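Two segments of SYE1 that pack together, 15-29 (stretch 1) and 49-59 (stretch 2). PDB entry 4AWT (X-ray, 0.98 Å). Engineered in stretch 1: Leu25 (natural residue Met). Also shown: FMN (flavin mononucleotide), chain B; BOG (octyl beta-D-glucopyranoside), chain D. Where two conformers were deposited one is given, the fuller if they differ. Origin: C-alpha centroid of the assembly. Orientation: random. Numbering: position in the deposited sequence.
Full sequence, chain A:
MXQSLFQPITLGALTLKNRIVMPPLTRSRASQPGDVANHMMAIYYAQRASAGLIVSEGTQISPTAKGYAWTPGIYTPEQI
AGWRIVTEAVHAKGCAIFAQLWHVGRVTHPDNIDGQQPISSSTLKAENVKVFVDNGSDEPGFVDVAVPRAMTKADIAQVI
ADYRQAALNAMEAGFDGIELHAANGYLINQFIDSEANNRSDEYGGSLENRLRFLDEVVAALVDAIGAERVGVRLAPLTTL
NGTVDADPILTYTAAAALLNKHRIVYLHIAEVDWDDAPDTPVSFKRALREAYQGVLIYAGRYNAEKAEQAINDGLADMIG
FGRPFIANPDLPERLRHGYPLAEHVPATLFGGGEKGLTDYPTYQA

Stretch 1 (15-29) TLKNRIVMPPLTRSR
Stretch 2, residues 49-59: ASAGLIVSEGT

A short strand, Ile20 to Met22, and a longer one beginning at Leu53, run side by side as parallel neighbours in a sheet, their axes 4.7 Å apart at closest approach and 21° from exact alignment. Val21 pairs with Leu53 (CA to CA 4.9 Å) and Met22 with Ile54 (CA to CA 4.7 Å). Backbone torsions are extended: phi/psi is -93/132 at Ile20, -114/137 at Val21, -90/106 at Met22, -142/135 at Leu53, -104/134 at Ile54 and -110/125 at Val55. As in any parallel pair, the hydrogen bonds of one residue go to two residues across the gap: Met22 N donates to Leu53 O at 2.9 Å, and Met22 O accepts from Val55 N at 2.9 Å with a nearly straight 172° angle. At the start of the ladder Ile20 O receives two weak bonds, from Gly52 N at 2.8 Å and Leu53 N at 3.3 Å. Val21 CA adds a CA-H...O contact to Leu53 O at 3.3 Å.

Beyond Met22, Pro24 is the next residue whose nitrogen faces stretch 2; it has no amide hydrogen, so the ladder cannot go on there. Instead Pro24 CA makes a CA-H...O contact with Val55 O at 3.5 Å. Pro23 (-77/172) and Pro24 (-60/132) remain extended, and a water bridges two carbonyls, donating to Pro23 O and Val55 O, each at 2.8 Å.

Ahead of the strand, Asn18 (chi1 61°, p) has a side-chain amide that can donate and accept at once, which suits a turn with backbone groups close by. Its ND2 donates to Ser50 O at 3.1 Å, while its OD1 accepts from Ile20 N at 2.9 Å within its own stretch. Gly52 (-69/-39) lies against this turn, and glycine suits the place: an ideal CB would point toward stretch 1 and sit 2.2 Å from Asn18 O, a clash. A water links Lys17 N (3.0 Å) to Gly52 O (2.7 Å).

Aliphatic residues fill both faces of the sheet. Beta-branched Val21, Val55 and Ile54 favour an extended backbone, while unbranched Met22 and gamma-branched Leu53 supply flexible apolar chains for buried packing. On one face, Val21 (t) meets Leu53 (t, p), CG2 to CB 4.3 Å, and Val55 (t), CG1 to CG2 4.1 Å; the compact ring of Pro24, C-gamma exo, sets CG 3.5 Å from Val55 CG1. Leu16 (m, t) brings CD1 to 4.1 Å from Leu53 CB. On the other, Met22, all three chi angles t, places CB 4.1 Å from Ile54 CG1 (m, t).

Glu57 (chi1 62°, p; chi2 -150°, t) anchors the far end. Its OE1 accepts from Arg27 N at 3.1 Å and from two waters, which in turn accept from Ser28 N and Arg29 N; a carboxylate oxygen can thus gather the amides of a turning loop. Thr26 (m) donates from OG1 to FMN O4 at 2.7 Å, and Gly58 N donates to that same O4 at 3.0 Å, so both stretches hold the flavin. The engineered Leu25 (m, t) rests CD2 3.6 Å from FMN C9.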

ATOM      1  N   THR A  15      -7.382  -6.179  18.587  1.00  9.98           N
ATOM      2  CA  THR A  15      -7.475  -7.634  18.528  1.00 11.17           C
ATOM      3  C   THR A  15      -8.241  -7.735  17.183  0.56 12.29           C
ATOM      4  O   THR A  15      -9.317  -7.145  16.928  0.56 16.82           O
ATOM      5  CB  THR A  15      -8.112  -8.253  19.808  1.00 13.71           C
ATOM      6  OG1 THR A  15      -9.393  -7.755  20.041  1.00 15.33           O
ATOM      7  CG2 THR A  15      -7.217  -7.884  20.992  1.00 16.33           C
ATOM      8  N   LEU A  16      -7.617  -8.487  16.276  1.00  7.93           N
ATOM      9  CA  LEU A  16      -8.208  -8.748  14.982  1.00  8.02           C
ATOM     10  C   LEU A  16      -8.825 -10.134  14.943  1.00  7.66           C
ATOM     11  O   LEU A  16      -8.365 -11.058  15.591  1.00  8.74           O
ATOM     12  CB  LEU A  16      -7.154  -8.644  13.887  1.00  7.62           C
ATOM     13  CG  LEU A  16      -6.320  -7.347  13.884  1.00  8.25           C
ATOM     14  CD1 LEU A  16      -5.383  -7.372  12.670  1.00  8.91           C
ATOM     15  CD2 LEU A  16      -7.200  -6.083  13.892  1.00  9.98           C
ATOM     16  N   LYS A  17      -9.864 -10.284  14.124  1.00  7.99           N
ATOM     17  CA  LYS A  17     -10.681 -11.452  14.084  0.51  8.35           C
ATOM     18  C   LYS A  17     -10.027 -12.681  13.456  1.00  7.76           C
ATOM     19  O   LYS A  17     -10.344 -13.802  13.824  1.00  9.65           O
ATOM     20  CB  LYS A  17     -11.949 -11.120  13.269  0.51 11.31           C
ATOM     21  CG  LYS A  17     -12.831 -10.223  14.147  0.51 14.14           C
ATOM     22  CD  LYS A  17     -14.269 -10.225  13.846  0.51 16.74           C
ATOM     23  CE  LYS A  17     -15.017  -9.168  14.680  0.51 24.67           C
ATOM     24  NZ  LYS A  17     -16.321  -8.872  14.045  0.51 25.41           N
ATOM     25  N   ASN A  18      -9.153 -12.462  12.484  1.00  6.60           N
ATOM     26  CA  ASN A  18      -8.527 -13.526  11.747  1.00  6.04           C
ATOM     27  C   ASN A  18      -7.238 -12.966  11.128  1.00  5.95           C
ATOM     28  O   ASN A  18      -6.902 -11.797  11.343  1.00  6.64           O
ATOM     29  CB  ASN A  18      -9.472 -14.156  10.729  1.00  6.22           C
ATOM     30  CG  ASN A  18      -9.945 -13.143   9.702  1.00  6.18           C
ATOM     31  OD1 ASN A  18      -9.123 -12.469   9.083  1.00  6.40           O
ATOM     32  ND2 ASN A  18     -11.242 -13.061   9.497  1.00  8.24           N
ATOM     33  N   ARG A  19      -6.535 -13.821  10.380  1.00  5.66           N
ATOM     34  CA  ARG A  19      -5.241 -13.527   9.804  0.68  5.53           C
ATOM     35  C   ARG A  19      -5.325 -13.026   8.373  1.00  5.47           C
ATOM     36  O   ARG A  19      -4.283 -12.936   7.697  1.00  6.49           O
ATOM     37  CB  ARG A  19      -4.315 -14.752   9.831  0.68  5.97           C
ATOM     38  CG  ARG A  19      -4.145 -15.379  11.181  0.68  5.78           C
ATOM     39  CD  ARG A  19      -3.690 -14.432  12.245  0.68  5.95           C
ATOM     40  NE  ARG A  19      -3.358 -15.119  13.503  0.68  6.50           N
ATOM     41  CZ  ARG A  19      -2.203 -15.663  13.773  0.68  7.03           C
ATOM     42  NH1 ARG A  19      -1.219 -15.676  12.898  0.68  7.05           N
ATOM     43  NH2 ARG A  19      -2.010 -16.254  14.948  0.68 10.45           N
ATOM     44  N   ILE A  20      -6.528 -12.740   7.890  1.00  5.71           N
ATOM     45  CA  ILE A  20      -6.745 -12.347   6.502  1.00  5.33           C
ATOM     46  C   ILE A  20      -6.718 -10.819   6.396  1.00  5.61           C
ATOM     47  O   ILE A  20      -7.417 -10.121   7.130  1.00  6.45           O
ATOM     48  CB  ILE A  20      -8.083 -12.909   5.997  1.00  5.82           C
ATOM     49  CG1 ILE A  20      -8.028 -14.432   6.021  1.00  6.59           C
ATOM     50  CG2 ILE A  20      -8.434 -12.340   4.638  1.00  7.19           C
ATOM     51  CD1 ILE A  20      -9.389 -15.082   5.891  1.00  8.97           C
ATOM     52  N   VAL A  21      -5.955 -10.338   5.411  1.00  5.35           N
ATOM     53  CA  VAL A  21      -5.866  -8.928   5.116  1.00  5.13           C
ATOM     54  C   VAL A  21      -6.470  -8.648   3.739  1.00  4.86           C
ATOM     55  O   VAL A  21      -6.219  -9.351   2.770  1.00  5.31           O
ATOM     56  CB  VAL A  21      -4.390  -8.471   5.166  1.00  5.21           C
ATOM     57  CG1 VAL A  21      -4.250  -7.007   4.807  1.00  6.43           C
ATOM     58  CG2 VAL A  21      -3.814  -8.771   6.539  1.00  6.19           C
ATOM     59  N   MET A  22      -7.249  -7.557   3.665  1.00  4.93           N
ATOM     60  CA  MET A  22      -7.568  -6.941   2.395  1.00  4.80           C
ATOM     61  C   MET A  22      -6.467  -5.920   2.145  1.00  4.80           C
ATOM     62  O   MET A  22      -6.401  -4.903   2.852  1.00  5.26           O
ATOM     63  CB  MET A  22      -8.937  -6.259   2.424  1.00  5.48           C
ATOM     64  CG  MET A  22      -9.263  -5.576   1.115  1.00  5.56           C
ATOM     65  SD  MET A  22     -10.858  -4.756   1.230  1.00  6.52           S
ATOM     66  CE  MET A  22     -10.877  -3.883  -0.330  1.00  6.82           C
ATOM     67  N   PRO A  23      -5.544  -6.190   1.237  1.00  5.08           N
ATOM     68  CA  PRO A  23      -4.406  -5.286   1.022  1.00  5.25           C
ATOM     69  C   PRO A  23      -4.896  -4.092   0.215  1.00  4.83           C
ATOM     70  O   PRO A  23      -6.008  -4.077  -0.300  1.00  5.10           O
ATOM     71  CB  PRO A  23      -3.448  -6.173   0.222  1.00  6.02           C
ATOM     72  CG  PRO A  23      -4.374  -6.979  -0.663  1.00  5.88           C
ATOM     73  CD  PRO A  23      -5.596  -7.273   0.220  1.00  5.68           C
ATOM     74  N   PRO A  24      -4.014  -3.088   0.077  1.00  4.97           N
ATOM     75  CA  PRO A  24      -4.367  -1.887  -0.682  0.77  5.02           C
ATOM     76  C   PRO A  24      -4.703  -2.220  -2.118  1.00  5.33           C
ATOM     77  O   PRO A  24      -3.944  -2.888  -2.814  1.00  5.96           O
ATOM     78  CB  PRO A  24      -3.093  -1.046  -0.617  0.77  5.66           C
ATOM     79  CG  PRO A  24      -2.512  -1.417   0.682  0.77  5.89           C
ATOM     80  CD  PRO A  24      -2.700  -2.936   0.698  0.77  5.85           C
ATOM     81  N   LEU A  25      -5.843  -1.677  -2.608  1.00  5.30           N
ATOM     82  CA  LEU A  25      -6.286  -1.909  -3.974  1.00  5.67           C
ATOM     83  C   LEU A  25      -6.849  -0.615  -4.533  1.00  5.52           C
ATOM     84  O   LEU A  25      -8.024  -0.280  -4.317  1.00  6.36           O
ATOM     85  CB  LEU A  25      -7.343  -3.026  -4.045  1.00  6.23           C
ATOM     86  CG  LEU A  25      -6.878  -4.387  -3.536  1.00  6.14           C
ATOM     87  CD1 LEU A  25      -8.085  -5.214  -3.105  1.00  7.12           C
ATOM     88  CD2 LEU A  25      -6.043  -5.116  -4.600  1.00  7.23           C
ATOM     89  N   THR A  26      -6.052   0.117  -5.272  1.00  6.02           N
ATOM     90  CA  THR A  26      -6.500   1.315  -6.001  1.00  5.89           C
ATOM     91  C   THR A  26      -7.665   0.961  -6.891  1.00  5.81           C
ATOM     92  O   THR A  26      -7.555   0.085  -7.751  1.00  6.28           O
ATOM     93  CB  THR A  26      -5.336   1.839  -6.860  1.00  5.92           C
ATOM     94  OG1 THR A  26      -4.320   2.413  -6.029  1.00  6.87           O
ATOM     95  CG2 THR A  26      -5.748   2.896  -7.851  1.00  6.71           C
ATOM     96  N   ARG A  27      -8.760   1.701  -6.721  1.00  5.98           N
ATOM     97  CA  ARG A  27      -9.961   1.530  -7.540  1.00  6.01           C
ATOM     98  C   ARG A  27     -10.294   2.787  -8.340  1.00  6.01           C
ATOM     99  O   ARG A  27     -11.190   2.740  -9.211  1.00  6.84           O
ATOM    100  CB  ARG A  27     -11.163   1.062  -6.736  1.00  6.49           C
ATOM    101  CG  ARG A  27     -10.899  -0.155  -5.868  1.00  6.76           C
ATOM    102  CD  ARG A  27     -10.307  -1.359  -6.628  1.00  6.50           C
ATOM    103  NE  ARG A  27     -11.191  -1.765  -7.734  1.00  6.59           N
ATOM    104  CZ  ARG A  27     -12.298  -2.476  -7.588  1.00  6.32           C
ATOM    105  NH1 ARG A  27     -12.610  -3.017  -6.437  1.00  6.48           N
ATOM    106  NH2 ARG A  27     -13.078  -2.686  -8.656  1.00  7.07           N
ATOM    107  N   SER A  28      -9.654   3.905  -8.054  1.00  6.11           N
ATOM    108  CA  SER A  28      -9.850   5.124  -8.822  1.00  6.30           C
ATOM    109  C   SER A  28     -11.340   5.492  -8.937  1.00  6.75           C
ATOM    110  O   SER A  28     -11.828   5.793 -10.028  1.00  8.00           O
ATOM    111  CB  SER A  28      -9.136   5.063 -10.153  1.00  7.12           C
ATOM    112  OG  SER A  28      -7.742   5.058  -9.942  1.00  7.55           O
ATOM    113  N   ARG A  29     -12.012   5.501  -7.796  1.00  6.79           N
ATOM    114  CA  ARG A  29     -13.431   5.812  -7.679  1.00  7.43           C
ATOM    115  C   ARG A  29     -13.666   7.131  -6.976  1.00  7.45           C
ATOM    116  O   ARG A  29     -14.825   7.462  -6.684  1.00  9.16           O
ATOM    117  CB  ARG A  29     -14.202   4.688  -6.958  1.00  8.62           C
ATOM    118  CG  ARG A  29     -14.144   3.291  -7.576  1.00  8.92           C
ATOM    119  CD  ARG A  29     -14.666   3.325  -8.971  1.00  9.43           C
ATOM    120  NE  ARG A  29     -15.339   2.061  -9.451  1.00  8.56           N
ATOM    121  CZ  ARG A  29     -14.729   1.008  -9.968  1.00  7.82           C
ATOM    122  NH1 ARG A  29     -13.420   0.877  -9.919  1.00  7.95           N
ATOM    123  NH2 ARG A  29     -15.466   0.048 -10.502  1.00  8.41           N
ATOM    124  N   ALA A  49     -15.485  -6.250   5.238  1.00  6.21           N
ATOM    125  CA  ALA A  49     -15.045  -6.075   6.626  1.00  6.85           C
ATOM    126  C   ALA A  49     -15.053  -7.353   7.425  1.00  6.60           C
ATOM    127  O   ALA A  49     -14.760  -7.294   8.643  1.00  8.29           O
ATOM    128  CB  ALA A  49     -15.860  -4.956   7.252  1.00 10.04           C
ATOM    129  N   SER A  50     -15.276  -8.517   6.820  1.00  6.35           N
ATOM    130  CA  SER A  50     -14.975  -9.773   7.480  1.00  6.50           C
ATOM    131  C   SER A  50     -13.482 -10.086   7.436  1.00  6.13           C
ATOM    132  O   SER A  50     -13.047 -11.015   8.107  1.00  7.39           O
ATOM    133  CB  SER A  50     -15.807 -10.927   6.932  1.00  7.47           C
ATOM    134  OG  SER A  50     -15.473 -11.200   5.607  1.00  8.26           O
ATOM    135  N   ALA A  51     -12.685  -9.330   6.658  1.00  6.26           N
ATOM    136  CA  ALA A  51     -11.250  -9.397   6.803  1.00  6.12           C
ATOM    137  C   ALA A  51     -10.865  -9.118   8.251  1.00  5.92           C
ATOM    138  O   ALA A  51     -11.530  -8.373   8.950  1.00  7.20           O
ATOM    139  CB  ALA A  51     -10.610  -8.348   5.904  1.00  6.70           C
ATOM    140  N   GLY A  52      -9.719  -9.634   8.651  1.00  6.02           N
ATOM    141  CA  GLY A  52      -9.155  -9.244   9.933  1.00  6.49           C
ATOM    142  C   GLY A  52      -8.675  -7.790   9.943  1.00  6.05           C
ATOM    143  O   GLY A  52      -8.811  -7.078  10.927  1.00  6.98           O
ATOM    144  N   LEU A  53      -8.082  -7.372   8.833  1.00  5.78           N
ATOM    145  CA  LEU A  53      -7.568  -6.020   8.654  1.00  5.65           C
ATOM    146  C   LEU A  53      -7.835  -5.603   7.218  1.00  5.11           C
ATOM    147  O   LEU A  53      -7.558  -6.360   6.307  1.00  5.75           O
ATOM    148  CB  LEU A  53      -6.049  -5.986   8.903  1.00  6.18           C
ATOM    149  CG  LEU A  53      -5.347  -4.674   8.614  1.00  6.60           C
ATOM    150  CD1 LEU A  53      -5.751  -3.572   9.563  1.00  8.34           C
ATOM    151  CD2 LEU A  53      -3.822  -4.901   8.689  1.00  7.80           C
ATOM    152  N   ILE A  54      -8.330  -4.377   7.041  1.00  5.18           N
ATOM    153  CA  ILE A  54      -8.367  -3.721   5.749  1.00  5.18           C
ATOM    154  C   ILE A  54      -7.259  -2.674   5.709  1.00  5.02           C
ATOM    155  O   ILE A  54      -7.139  -1.879   6.647  1.00  5.67           O
ATOM    156  CB  ILE A  54      -9.719  -3.058   5.493  1.00  5.41           C
ATOM    157  CG1 ILE A  54     -10.820  -4.135   5.376  1.00  5.78           C
ATOM    158  CG2 ILE A  54      -9.667  -2.179   4.247  1.00  6.02           C
ATOM    159  CD1 ILE A  54     -12.210  -3.569   5.277  1.00  7.00           C
ATOM    160  N   VAL A  55      -6.509  -2.649   4.625  1.00  5.01           N
ATOM    161  CA  VAL A  55      -5.609  -1.548   4.319  1.00  5.17           C
ATOM    162  C   VAL A  55      -6.214  -0.827   3.136  1.00  5.01           C
ATOM    163  O   VAL A  55      -6.503  -1.448   2.112  1.00  5.51           O
ATOM    164  CB  VAL A  55      -4.184  -2.001   4.040  1.00  5.76           C
ATOM    165  CG1 VAL A  55      -3.285  -0.759   4.005  1.00  7.61           C
ATOM    166  CG2 VAL A  55      -3.675  -2.987   5.064  1.00  6.65           C
ATOM    167  N   SER A  56      -6.443   0.473   3.267  1.00  5.16           N
ATOM    168  CA  SER A  56      -7.011   1.224   2.175  1.00  5.24           C
ATOM    169  C   SER A  56      -6.107   1.171   0.953  1.00  5.19           C
ATOM    170  O   SER A  56      -4.896   1.040   1.031  1.00  5.25           O
ATOM    171  CB  SER A  56      -7.234   2.691   2.532  1.00  5.42           C
ATOM    172  OG  SER A  56      -6.047   3.475   2.460  1.00  5.44           O
ATOM    173  N   GLU A  57      -6.745   1.387  -0.210  1.00  5.26           N
ATOM    174  CA  GLU A  57      -6.028   1.785  -1.387  0.75  5.25           C
ATOM    175  C   GLU A  57      -5.092   2.945  -1.076  1.00  5.10           C
ATOM    176  O   GLU A  57      -5.344   3.764  -0.188  1.00  5.21           O
ATOM    177  CB  GLU A  57      -7.004   2.186  -2.496  0.75  5.84           C
ATOM    178  CG  GLU A  57      -7.903   3.400  -2.170  0.75  6.19           C
ATOM    179  CD  GLU A  57      -9.215   3.245  -2.923  0.75  7.20           C
ATOM    180  OE1 GLU A  57      -9.246   3.388  -4.166  0.75  7.34           O
ATOM    181  OE2 GLU A  57     -10.239   2.980  -2.252  0.75  7.21           O
ATOM    182  N   GLY A  58      -4.033   3.062  -1.875  1.00  5.16           N
ATOM    183  CA  GLY A  58      -3.130   4.197  -1.677  1.00  5.13           C
ATOM    184  C   GLY A  58      -3.903   5.496  -1.726  1.00  5.19           C
ATOM    185  O   GLY A  58      -4.749   5.740  -2.581  1.00  5.69           O
ATOM    186  N   THR A  59      -3.547   6.386  -0.789  1.00  5.01           N
ATOM    187  CA  THR A  59      -4.207   7.682  -0.699  1.00  5.22           C
ATOM    188  C   THR A  59      -3.107   8.741  -0.636  1.00  5.20           C
ATOM    189  O   THR A  59      -2.235   8.751   0.232  1.00  5.51           O
ATOM    190  CB  THR A  59      -5.210   7.699   0.467  1.00  5.71           C
ATOM    191  OG1 THR A  59      -5.908   8.942   0.485  1.00  6.45           O
ATOM    192  CG2 THR A  59      -4.670   7.463   1.838  1.00  6.59           C
TER
HETATM  193  N1  FMN B 500      -0.715  -2.162  -3.787  1.00  5.18           N
HETATM  194  C2  FMN B 500      -0.500  -1.120  -2.993  1.00  5.20           C
HETATM  195  O2  FMN B 500       0.397  -1.130  -2.108  1.00  5.40           O
HETATM  196  N3  FMN B 500      -1.273   0.025  -3.121  1.00  5.40           N
HETATM  197  C4  FMN B 500      -2.288   0.149  -4.056  1.00  5.30           C
HETATM  198  O4  FMN B 500      -3.009   1.181  -4.033  1.00  6.06           O
HETATM  199  C4A FMN B 500      -2.425  -0.909  -4.952  1.00  5.42           C
HETATM  200  N5  FMN B 500      -3.355  -0.838  -5.988  1.00  6.04           N
HETATM  201  C5A FMN B 500      -3.759  -2.062  -6.586  1.00  5.73           C
HETATM  202  C6  FMN B 500      -4.852  -2.089  -7.416  1.00  6.52           C
HETATM  203  C7  FMN B 500      -5.308  -3.289  -8.012  1.00  6.70           C
HETATM  204  C7M FMN B 500      -6.588  -3.257  -8.811  1.00  8.76           C
HETATM  205  C8  FMN B 500      -4.599  -4.430  -7.785  1.00  6.42           C
HETATM  206  C8M FMN B 500      -5.034  -5.764  -8.355  1.00  8.28           C
HETATM  207  C9  FMN B 500      -3.466  -4.412  -6.945  1.00  6.03           C
HETATM  208  C9A FMN B 500      -3.040  -3.234  -6.328  1.00  5.63           C
HETATM  209  N10 FMN B 500      -1.945  -3.224  -5.439  1.00  5.60           N
HETATM  210  C10 FMN B 500      -1.683  -2.081  -4.707  1.00  5.36           C
HETATM  211  C1' FMN B 500      -1.249  -4.479  -5.140  1.00  5.53           C
HETATM  212  C2' FMN B 500      -2.032  -5.403  -4.190  1.00  5.16           C
HETATM  213  O2' FMN B 500      -2.078  -4.856  -2.883  1.00  5.37           O
HETATM  214  C3' FMN B 500      -1.398  -6.774  -4.058  1.00  5.38           C
HETATM  215  O3' FMN B 500      -0.132  -6.716  -3.419  1.00  5.56           O
HETATM  216  C4' FMN B 500      -1.254  -7.552  -5.379  1.00  5.69           C
HETATM  217  O4' FMN B 500      -2.431  -7.473  -6.168  1.00  5.99           O
HETATM  218  C5' FMN B 500      -0.803  -8.984  -5.163  1.00  5.87           C
HETATM  219  O5' FMN B 500      -1.770  -9.730  -4.405  1.00  5.68           O
HETATM  220  P   FMN B 500      -2.809 -10.699  -5.174  1.00  5.71           P
HETATM  221  O1P FMN B 500      -3.726  -9.801  -5.965  1.00  5.88           O
HETATM  222  O2P FMN B 500      -1.999 -11.614  -6.065  1.00  6.22           O
HETATM  223  O3P FMN B 500      -3.508 -11.410  -4.042  1.00  5.95           O
HETATM  224  C1  BOG D 502      -1.512  -0.128 -11.107  0.51 11.00           C
HETATM  225  O1  BOG D 502      -2.194  -0.778 -12.145  0.51 11.58           O
HETATM  226  C2  BOG D 502      -2.441   0.407 -10.062  0.51 11.22           C
HETATM  227  O2  BOG D 502      -3.273   1.424 -10.576  0.51 12.62           O
HETATM  228  C3  BOG D 502      -1.692   1.021  -8.868  0.51 10.34           C
HETATM  229  O3  BOG D 502      -2.581   1.294  -7.821  0.51 11.87           O
HETATM  230  C4  BOG D 502      -0.711  -0.035  -8.340  0.51  9.40           C
HETATM  231  O4  BOG D 502       0.032   0.527  -7.311  0.51 10.28           O
HETATM  232  C5  BOG D 502       0.188  -0.587  -9.440  0.51  9.95           C
HETATM  233  O5  BOG D 502      -0.672  -1.120 -10.428  0.51  8.52           O
HETATM  234  C6  BOG D 502       1.120  -1.655  -8.928  0.51  9.65           C
HETATM  235  O6  BOG D 502       1.945  -2.002 -10.027  0.51  8.16           O
HETATM  236  C1' BOG D 502      -1.511  -0.801 -13.376  0.51 15.15           C
HETATM  237  C2' BOG D 502      -2.317  -1.346 -14.552  0.51 23.21           C
HETATM  238  C3' BOG D 502      -3.040  -2.625 -14.261  0.51 30.21           C
HETATM  239  C4' BOG D 502      -3.570  -3.502 -15.390  0.51 33.03           C
HETATM  240  C5' BOG D 502      -5.086  -3.627 -15.207  0.51 33.45           C
HETATM  241  C6' BOG D 502      -5.825  -2.880 -16.319  0.51 31.53           C
HETATM  242  C7' BOG D 502      -7.346  -2.989 -16.105  0.51 28.70           C
HETATM  243  C8' BOG D 502      -7.978  -2.748 -17.471  0.51 33.30           C
HETATM  244  O   HOH W   1     -10.762  -7.786  12.731  1.00  9.01           O
HETATM  245  O   HOH W   2      -7.799  -1.944  -0.285  1.00  5.89           O
HETATM  246  O   HOH W   3      -5.547   4.570  -4.866  1.00  7.23           O
HETATM  247  O   HOH W   4      -7.983   4.768  -5.956  1.00  8.04           O
HETATM  248  O   HOH W   5     -11.267   4.944  -5.142  1.00 12.01           O